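Local coordinates for maltose-binding protein MalE1 (PDB 6DTU), which binds maltotetraose between its lobes and probably serves as the solute-binding component of a maltose transport system, at residues Pro335-Ala347 / Ala361-Ile373. Sequence-based numbering, arbitrary orientation.
With GLC (alpha-D-glucopyranose), chain C; GLC (alpha-D-glucopyranose), chain B.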
loop_
_atom_site.group_PDB
_atom_site.type_symbol
_atom_site.label_atom_id
_atom_site.label_comp_id
_atom_site.label_asym_id
_atom_site.label_seq_id
_atom_site.Cartn_x
_atom_site.Cartn_y
_atom_site.Cartn_z
ATOM N N PRO A 335 -7.166 12.758 8.914
ATOM C CA PRO A 335 -6.456 12.341 10.138
ATOM C C PRO A 335 -7.093 11.157 10.819
ATOM O O PRO A 335 -6.395 10.400 11.502
ATOM C CB PRO A 335 -6.507 13.583 11.040
ATOM C CG PRO A 335 -6.761 14.710 10.115
ATOM C CD PRO A 335 -7.539 14.179 8.945
ATOM N N GLN A 336 -8.404 10.995 10.662
ATOM C CA GLN A 336 -9.161 9.935 11.307
ATOM C C GLN A 336 -8.830 8.540 10.790
ATOM O O GLN A 336 -9.286 7.555 11.378
ATOM C CB GLN A 336 -10.670 10.210 11.195
ATOM C CG GLN A 336 -11.151 11.433 11.981
ATOM C CD GLN A 336 -10.990 12.737 11.225
ATOM O OE1 GLN A 336 -10.600 12.760 10.049
ATOM N NE2 GLN A 336 -11.283 13.842 11.900
ATOM N N MET A 337 -8.091 8.415 9.690
ATOM C CA MET A 337 -7.720 7.078 9.239
ATOM C C MET A 337 -6.778 6.404 10.226
ATOM O O MET A 337 -6.688 5.175 10.244
ATOM C CB MET A 337 -7.083 7.157 7.852
ATOM C CG MET A 337 -6.977 5.821 7.113
ATOM S SD MET A 337 -8.626 5.120 6.840
ATOM C CE MET A 337 -8.188 3.447 6.377
ATOM N N ALA A 338 -6.028 7.184 11.013
ATOM C CA ALA A 338 -5.098 6.590 11.969
ATOM C C ALA A 338 -5.831 5.708 12.975
ATOM O O ALA A 338 -5.263 4.745 13.495
ATOM C CB ALA A 338 -4.319 7.687 12.701
ATOM N N ALA A 339 -7.089 6.021 13.257
ATOM C CA ALA A 339 -7.884 5.234 14.192
ATOM C C ALA A 339 -8.399 3.929 13.592
ATOM O O ALA A 339 -9.032 3.146 14.301
ATOM C CB ALA A 339 -9.076 6.060 14.682
ATOM N N VAL A 340 -8.167 3.673 12.312
ATOM C CA VAL A 340 -8.872 2.580 11.649
ATOM C C VAL A 340 -8.075 1.283 11.667
ATOM O O VAL A 340 -8.613 0.216 11.979
ATOM C CB VAL A 340 -9.288 2.999 10.217
ATOM C CG1 VAL A 340 -9.802 1.785 9.432
ATOM C CG2 VAL A 340 -10.349 4.100 10.274
ATOM N N TRP A 341 -6.786 1.347 11.319
ATOM C CA TRP A 341 -6.034 0.147 10.968
ATOM C C TRP A 341 -5.926 -0.823 12.135
ATOM O O TRP A 341 -6.136 -2.026 11.967
ATOM C CB TRP A 341 -4.635 0.548 10.509
ATOM C CG TRP A 341 -4.615 1.518 9.353
ATOM C CD1 TRP A 341 -4.280 2.841 9.409
ATOM C CD2 TRP A 341 -4.907 1.239 7.974
ATOM N NE1 TRP A 341 -4.338 3.399 8.165
ATOM C CE2 TRP A 341 -4.720 2.447 7.258
ATOM C CE3 TRP A 341 -5.307 0.089 7.279
ATOM C CZ2 TRP A 341 -4.905 2.539 5.884
ATOM C CZ3 TRP A 341 -5.494 0.179 5.909
ATOM C CH2 TRP A 341 -5.309 1.403 5.227
ATOM N N ALA A 342 -5.518 -0.332 13.306
ATOM C CA ALA A 342 -5.265 -1.235 14.428
ATOM C C ALA A 342 -6.544 -1.922 14.904
ATOM O O ALA A 342 -6.520 -3.108 15.244
ATOM C CB ALA A 342 -4.570 -0.495 15.575
ATOM N N ALA A 343 -7.663 -1.189 14.965
ATOM C CA ALA A 343 -8.937 -1.803 15.348
ATOM C C ALA A 343 -9.349 -2.896 14.369
ATOM O O ALA A 343 -9.807 -3.970 14.774
ATOM C CB ALA A 343 -10.020 -0.725 15.410
ATOM N N MET A 344 -9.169 -2.656 13.070
ATOM C CA MET A 344 -9.564 -3.656 12.088
ATOM C C MET A 344 -8.618 -4.854 12.086
ATOM O O MET A 344 -9.075 -6.000 11.981
ATOM C CB MET A 344 -9.674 -3.019 10.708
ATOM C CG MET A 344 -10.839 -2.035 10.565
ATOM S SD MET A 344 -12.439 -2.808 10.891
ATOM C CE MET A 344 -12.549 -3.851 9.452
ATOM N N ASN A 345 -7.306 -4.608 12.227
ATOM C CA ASN A 345 -6.350 -5.703 12.351
ATOM C C ASN A 345 -6.690 -6.578 13.545
ATOM O O ASN A 345 -6.650 -7.811 13.459
ATOM C CB ASN A 345 -4.928 -5.167 12.529
ATOM C CG ASN A 345 -4.348 -4.594 11.270
ATOM O OD1 ASN A 345 -4.879 -4.765 10.167
ATOM N ND2 ASN A 345 -3.234 -3.923 11.411
ATOM N N ASP A 346 -7.020 -5.952 14.673
ATOM C CA ASP A 346 -7.371 -6.719 15.860
ATOM C C ASP A 346 -8.622 -7.557 15.622
ATOM O O ASP A 346 -8.672 -8.737 16.007
ATOM C CB ASP A 346 -7.514 -5.770 17.047
ATOM C CG ASP A 346 -6.151 -5.269 17.563
ATOM O OD1 ASP A 346 -5.091 -5.696 17.054
ATOM O OD2 ASP A 346 -6.143 -4.447 18.501
ATOM N N ALA A 347 -9.631 -6.984 14.957
ATOM C CA ALA A 347 -10.859 -7.732 14.703
ATOM C C ALA A 347 -10.595 -8.922 13.799
ATOM O O ALA A 347 -11.116 -10.011 14.033
ATOM C CB ALA A 347 -11.931 -6.836 14.083
ATOM N N ALA A 361 -16.939 -9.261 16.064
ATOM C CA ALA A 361 -15.602 -8.696 15.940
ATOM C C ALA A 361 -15.658 -7.348 15.242
ATOM O O ALA A 361 -15.001 -6.390 15.666
ATOM C CB ALA A 361 -14.689 -9.660 15.196
ATOM N N LEU A 362 -16.425 -7.268 14.150
ATOM C CA LEU A 362 -16.514 -6.019 13.396
ATOM C C LEU A 362 -17.285 -4.966 14.176
ATOM O O LEU A 362 -16.899 -3.792 14.184
ATOM C CB LEU A 362 -17.155 -6.261 12.031
ATOM C CG LEU A 362 -16.375 -7.137 11.036
ATOM C CD1 LEU A 362 -17.139 -7.323 9.738
ATOM C CD2 LEU A 362 -14.990 -6.537 10.760
ATOM N N LYS A 363 -18.355 -5.376 14.863
ATOM C CA LYS A 363 -19.130 -4.431 15.660
ATOM C C LYS A 363 -18.245 -3.760 16.697
ATOM O O LYS A 363 -18.253 -2.532 16.839
ATOM C CB LYS A 363 -20.292 -5.165 16.331
ATOM C CG LYS A 363 -21.198 -4.291 17.187
ATOM C CD LYS A 363 -22.399 -5.096 17.664
ATOM C CE LYS A 363 -23.068 -4.449 18.849
ATOM N NZ LYS A 363 -23.458 -5.471 19.857
ATOM N N ASN A 364 -17.456 -4.558 17.419
ATOM C CA ASN A 364 -16.561 -3.998 18.422
ATOM C C ASN A 364 -15.490 -3.131 17.776
ATOM O O ASN A 364 -15.096 -2.103 18.343
ATOM C CB ASN A 364 -15.946 -5.114 19.271
ATOM C CG ASN A 364 -16.972 -5.787 20.161
ATOM O OD1 ASN A 364 -18.095 -5.302 20.308
ATOM N ND2 ASN A 364 -16.581 -6.895 20.785
ATOM N N ALA A 365 -15.009 -3.527 16.591
ATOM C CA ALA A 365 -14.010 -2.713 15.893
ATOM C C ALA A 365 -14.538 -1.314 15.600
ATOM O O ALA A 365 -13.853 -0.318 15.844
ATOM C CB ALA A 365 -13.547 -3.388 14.597
ATOM N N VAL A 366 -15.765 -1.220 15.094
ATOM C CA VAL A 366 -16.339 0.081 14.766
ATOM C C VAL A 366 -16.574 0.921 16.025
ATOM O O VAL A 366 -16.346 2.139 16.023
ATOM C CB VAL A 366 -17.599 -0.097 13.896
ATOM C CG1 VAL A 366 -18.367 1.197 13.760
ATOM C CG2 VAL A 366 -17.220 -0.628 12.507
ATOM N N GLU A 367 -17.016 0.300 17.126
ATOM C CA GLU A 367 -17.142 1.066 18.364
ATOM C C GLU A 367 -15.786 1.569 18.842
ATOM O O GLU A 367 -15.679 2.683 19.370
ATOM C CB GLU A 367 -17.787 0.217 19.465
ATOM C CG GLU A 367 -19.051 -0.517 19.045
ATOM C CD GLU A 367 -19.804 -1.140 20.215
ATOM O OE1 GLU A 367 -21.052 -1.201 20.157
ATOM O OE2 GLU A 367 -19.149 -1.588 21.183
ATOM N N ARG A 368 -14.738 0.778 18.631
ATOM C CA ARG A 368 -13.404 1.228 18.993
ATOM C C ARG A 368 -12.961 2.392 18.122
ATOM O O ARG A 368 -12.467 3.397 18.635
ATOM C CB ARG A 368 -12.416 0.063 18.921
ATOM C CG ARG A 368 -10.980 0.448 19.170
ATOM C CD ARG A 368 -10.058 -0.759 19.100
ATOM N NE ARG A 368 -8.666 -0.381 18.861
ATOM C CZ ARG A 368 -7.670 -1.252 18.795
ATOM N NH1 ARG A 368 -7.921 -2.541 18.953
ATOM N NH2 ARG A 368 -6.432 -0.839 18.569
ATOM N N ILE A 369 -13.196 2.302 16.811
ATOM C CA ILE A 369 -12.788 3.375 15.901
ATOM C C ILE A 369 -13.520 4.663 16.245
ATOM O O ILE A 369 -12.918 5.744 16.309
ATOM C CB ILE A 369 -13.059 2.960 14.449
ATOM C CG1 ILE A 369 -12.227 1.727 14.092
ATOM C CG2 ILE A 369 -12.755 4.110 13.514
ATOM C CD1 ILE A 369 -12.633 1.084 12.769
ATOM N N LYS A 370 -14.833 4.562 16.467
ATOM C CA LYS A 370 -15.644 5.739 16.760
ATOM C C LYS A 370 -15.198 6.403 18.056
ATOM O O LYS A 370 -15.032 7.626 18.115
ATOM C CB LYS A 370 -17.121 5.342 16.855
ATOM C CG LYS A 370 -17.740 4.906 15.543
ATOM C CD LYS A 370 -19.229 4.662 15.655
ATOM C CE LYS A 370 -19.984 5.982 15.641
ATOM N NZ LYS A 370 -19.873 6.685 14.313
ATOM N N ALA A 371 -14.973 5.606 19.100
ATOM C CA ALA A 371 -14.567 6.184 20.376
ATOM C C ALA A 371 -13.251 6.930 20.230
ATOM O O ALA A 371 -13.080 8.026 20.775
ATOM C CB ALA A 371 -14.488 5.095 21.449
ATOM N N GLN A 372 -12.322 6.373 19.460
ATOM C CA GLN A 372 -11.046 7.036 19.269
ATOM C C GLN A 372 -11.196 8.315 18.448
ATOM O O GLN A 372 -10.560 9.319 18.764
ATOM C CB GLN A 372 -10.044 6.037 18.697
ATOM C CG GLN A 372 -9.380 5.119 19.772
ATOM C CD GLN A 372 -10.332 4.185 20.554
ATOM O OE1 GLN A 372 -11.491 4.497 20.806
ATOM N NE2 GLN A 372 -9.809 3.032 20.961
ATOM N N ILE A 373 -12.059 8.307 17.422
ATOM C CA ILE A 373 -12.290 9.501 16.604
ATOM C C ILE A 373 -12.924 10.613 17.434
ATOM O O ILE A 373 -12.560 11.791 17.311
ATOM C CB ILE A 373 -13.157 9.147 15.381
ATOM C CG1 ILE A 373 -12.325 8.430 14.328
ATOM C CG2 ILE A 373 -13.830 10.400 14.767
ATOM C CD1 ILE A 373 -13.138 7.923 13.176
HETATM C C1 GLC C . -1.264 0.657 4.667
HETATM C C2 GLC C . -1.160 2.061 5.112
HETATM C C3 GLC C . -0.376 2.185 6.382
HETATM C C4 GLC C . -0.982 1.408 7.484
HETATM C C5 GLC C . -1.106 -0.086 7.093
HETATM C C6 GLC C . -1.820 -0.827 8.049
HETATM O O2 GLC C . -0.483 2.827 4.075
HETATM O O3 GLC C . -0.296 3.593 6.769
HETATM O O4 GLC C . -0.104 1.518 8.639
HETATM O O5 GLC C . -1.872 -0.164 5.736
HETATM O O6 GLC C . -1.836 -2.177 7.637
HETATM C C1 GLC B . -0.605 2.362 9.655
HETATM C C2 GLC B . 0.526 3.112 10.237
HETATM C C3 GLC B . 1.417 2.215 11.008
HETATM C C4 GLC B . 0.687 1.474 12.084
HETATM C C5 GLC B . -0.420 0.581 11.479
HETATM C C6 GLC B . -1.207 -0.118 12.457
HETATM O O2 GLC B . 1.295 3.747 9.125
HETATM O O3 GLC B . 2.463 3.049 11.601
HETATM O O4 GLC B . 1.619 0.656 12.808
HETATM O O5 GLC B . -1.314 1.550 10.674
HETATM O O6 GLC B . -1.831 0.819 13.304
#
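The C-terminal helical hairpin of this periplasmic binding protein brings A339, A343 and A347 against I369, A365 and A361. Segments 341-347 and 361-373 run nearly antiparallel, at 163°. Their axes are 8.8 Å apart at their closest, a close spacing that fits the alanines on both sides. A347 CB lies 3.8 Å from A365 CB and also rests on the carbonyl O of A361.

I369 fills the middle of the interface. Its CG1 branch, anti to the carbonyl carbon (chi1 -62°), reaches A343 CB at 3.6 Å and the carbonyl O of A339. The CG2 branch meets V340 CG2. Farther along, I373 packs across the CB and CG of Q336, the two side chains meeting at about a right angle. M344 bends at chi2 and chi3, which brings its end back toward the second helix. There SD touches A365 CB, and CE meets L362 CD2 at 3.9 Å. F155 of helix 155-164 and F170 of strand 168-173 also pack on V340.

The first helix has its other side at the sugar. W341 turns away from the hairpin partner and lays one indole face against a glucose of the bound glycan, with C4 of that glucose 3.8 Å above the ring plane, toward the rim of the ring. M337 CE sits over the rim of the opposite face. A342 CB is near O6 of the next glucose and also touches R368 NH2, so A342 lies between the sugar and the guanidinium of R368.

R368 closes one margin of the interface with a salt bridge. Its chain is extended from CG to NE, and A343 CA sits over the centre of the guanidinium. The carboxylate of D346 is well tilted from the guanidinium plane and is met on its anti side. R368 NH1 donates to D346 OD2 at 2.6 Å and 166°.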